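Long-range contact in carboxylesterase SOBER1 (Arabidopsis thaliana, PDB 6AVX), which hydrolyses carboxylic esters, preferring short acyl chains in vitro, as well as phosphatidylcholine, and restrains the hypersensitive response triggered by the bacterial effector AvrBsT: residues I89-I93 against Y121-L125. The protein carries 1 engineered substitution. Sequence-based numbering, arbitrary orientation.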
loop_
_atom_site.group_PDB
_atom_site.type_symbol
_atom_site.label_atom_id
_atom_site.label_comp_id
_atom_site.label_asym_id
_atom_site.label_seq_id
_atom_site.Cartn_x
_atom_site.Cartn_y
_atom_site.Cartn_z
ATOM N N ILE A 89 3.980 8.849 -9.472
ATOM C CA ILE A 89 4.856 9.521 -8.516
ATOM C C ILE A 89 5.863 10.390 -9.256
ATOM O O ILE A 89 6.125 11.537 -8.861
ATOM C CB ILE A 89 5.560 8.501 -7.604
ATOM C CG1 ILE A 89 4.548 7.648 -6.821
ATOM C CG2 ILE A 89 6.499 9.221 -6.638
ATOM C CD1 ILE A 89 5.134 6.362 -6.291
ATOM N N ASP A 90 6.471 9.842 -10.313
ATOM C CA ASP A 90 7.433 10.595 -11.118
ATOM C C ASP A 90 6.837 11.916 -11.579
ATOM O O ASP A 90 7.496 12.965 -11.531
ATOM C CB ASP A 90 7.829 9.805 -12.367
ATOM C CG ASP A 90 8.784 8.653 -12.100
ATOM O OD1 ASP A 90 9.322 8.503 -10.991
ATOM O OD2 ASP A 90 9.010 7.909 -13.080
ATOM N N GLN A 91 5.609 11.878 -12.077
ATOM C CA GLN A 91 5.002 13.092 -12.615
ATOM C C GLN A 91 4.727 14.111 -11.513
ATOM O O GLN A 91 4.956 15.316 -11.700
ATOM C CB GLN A 91 3.722 12.739 -13.359
ATOM C CG GLN A 91 2.979 13.943 -13.938
ATOM C CD GLN A 91 3.759 14.648 -15.029
ATOM O OE1 GLN A 91 4.703 14.093 -15.597
ATOM N NE2 GLN A 91 3.364 15.881 -15.330
ATOM N N GLU A 92 4.244 13.658 -10.356
ATOM C CA GLU A 92 3.997 14.575 -9.253
ATOM C C GLU A 92 5.290 15.250 -8.808
ATOM O O GLU A 92 5.313 16.467 -8.573
ATOM C CB GLU A 92 3.330 13.818 -8.109
ATOM C CG GLU A 92 2.963 14.654 -6.901
ATOM C CD GLU A 92 1.859 15.685 -7.148
ATOM O OE1 GLU A 92 1.086 15.558 -8.121
ATOM O OE2 GLU A 92 1.784 16.634 -6.341
ATOM N N ILE A 93 6.381 14.486 -8.694
ATOM C CA ILE A 93 7.665 15.066 -8.315
ATOM C C ILE A 93 8.182 15.990 -9.419
ATOM O O ILE A 93 8.721 17.070 -9.138
ATOM C CB ILE A 93 8.658 13.953 -7.915
ATOM C CG1 ILE A 93 8.194 13.304 -6.607
ATOM C CG2 ILE A 93 10.088 14.502 -7.775
ATOM C CD1 ILE A 93 8.906 12.004 -6.254
ATOM N N TYR A 121 10.998 2.504 -5.279
ATOM C CA TYR A 121 11.113 3.858 -5.809
ATOM C C TYR A 121 12.527 4.402 -5.558
ATOM O O TYR A 121 13.102 4.158 -4.495
ATOM C CB TYR A 121 10.067 4.794 -5.160
ATOM C CG TYR A 121 9.865 6.009 -6.026
ATOM C CD1 TYR A 121 10.303 7.273 -5.635
ATOM C CD2 TYR A 121 9.293 5.890 -7.276
ATOM C CE1 TYR A 121 10.175 8.358 -6.462
ATOM C CE2 TYR A 121 9.162 6.983 -8.121
ATOM C CZ TYR A 121 9.609 8.220 -7.696
ATOM O OH TYR A 121 9.498 9.318 -8.534
ATOM N N PRO A 122 13.117 5.139 -6.515
ATOM C CA PRO A 122 14.520 5.561 -6.338
ATOM C C PRO A 122 14.749 6.598 -5.266
ATOM O O PRO A 122 15.912 6.822 -4.900
ATOM C CB PRO A 122 14.907 6.106 -7.716
ATOM C CG PRO A 122 13.981 5.441 -8.671
ATOM C CD PRO A 122 12.684 5.281 -7.914
ATOM N N LYS A 123 13.705 7.257 -4.769
ATOM C CA LYS A 123 13.819 8.336 -3.799
ATOM C C LYS A 123 13.052 8.015 -2.522
ATOM O O LYS A 123 12.088 7.244 -2.535
ATOM C CB LYS A 123 13.288 9.633 -4.398
ATOM C CG LYS A 123 14.107 10.030 -5.633
ATOM C CD LYS A 123 13.587 11.261 -6.309
ATOM C CE LYS A 123 14.410 11.571 -7.559
ATOM N NZ LYS A 123 13.806 12.668 -8.334
ATOM N N THR A 124 13.502 8.597 -1.417
ATOM C CA THR A 124 12.767 8.526 -0.159
ATOM C C THR A 124 11.468 9.300 -0.293
ATOM O O THR A 124 11.459 10.449 -0.739
ATOM C CB THR A 124 13.579 9.135 0.986
ATOM O OG1 THR A 124 14.901 8.570 0.992
ATOM C CG2 THR A 124 12.894 8.891 2.326
ATOM N N LEU A 125 10.382 8.687 0.117
ATOM C CA LEU A 125 9.070 9.321 0.107
ATOM C C LEU A 125 8.660 9.632 1.538
ATOM O O LEU A 125 9.341 9.282 2.507
ATOM C CB LEU A 125 8.055 8.426 -0.607
ATOM C CG LEU A 125 8.433 8.064 -2.042
ATOM C CD1 LEU A 125 7.450 7.047 -2.605
ATOM C CD2 LEU A 125 8.539 9.292 -2.918
#
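The one hydrogen bond across this contact runs from Y121 to D90, and it illustrates how a tyrosine can pin a loop to a helix with its hydroxyl while its ring packs as an apolar surface. Y121 OH donates a hydrogen bond of 2.6 Å to D90 OD1, which receives it on its anti lone pair. OD1 lies at the ring edge, near its plane, while the carboxylate as a whole is turned 47° from the ring. Placing CG opposite the backbone N (chi1 -160°) swings the Y121 ring from the loop toward helix 75-94, where OH meets OD1 and one face meets I89.

Apolar packing surrounds this bond. In the conformer of I89 described here, one of two, the CG2 methyl sits over that face in a CH-pi contact, 3.9 Å from the ring centroid. The same methyl also touches L125 CD2. One turn on, I93 extends its CD1 to Y121 CE1 (3.9 Å) and to L125 CD2 (4.3 Å).

At the exposed margin the extended K123 chain runs past I93, bringing NZ near CG2.

The contact thus joins the C-terminal part of helix 75-94 to the loop between helix 109-120 and strand 127-131 of the alpha/beta-hydrolase fold, with I89 and L125 resting on strand 102-107 through I104 and V102.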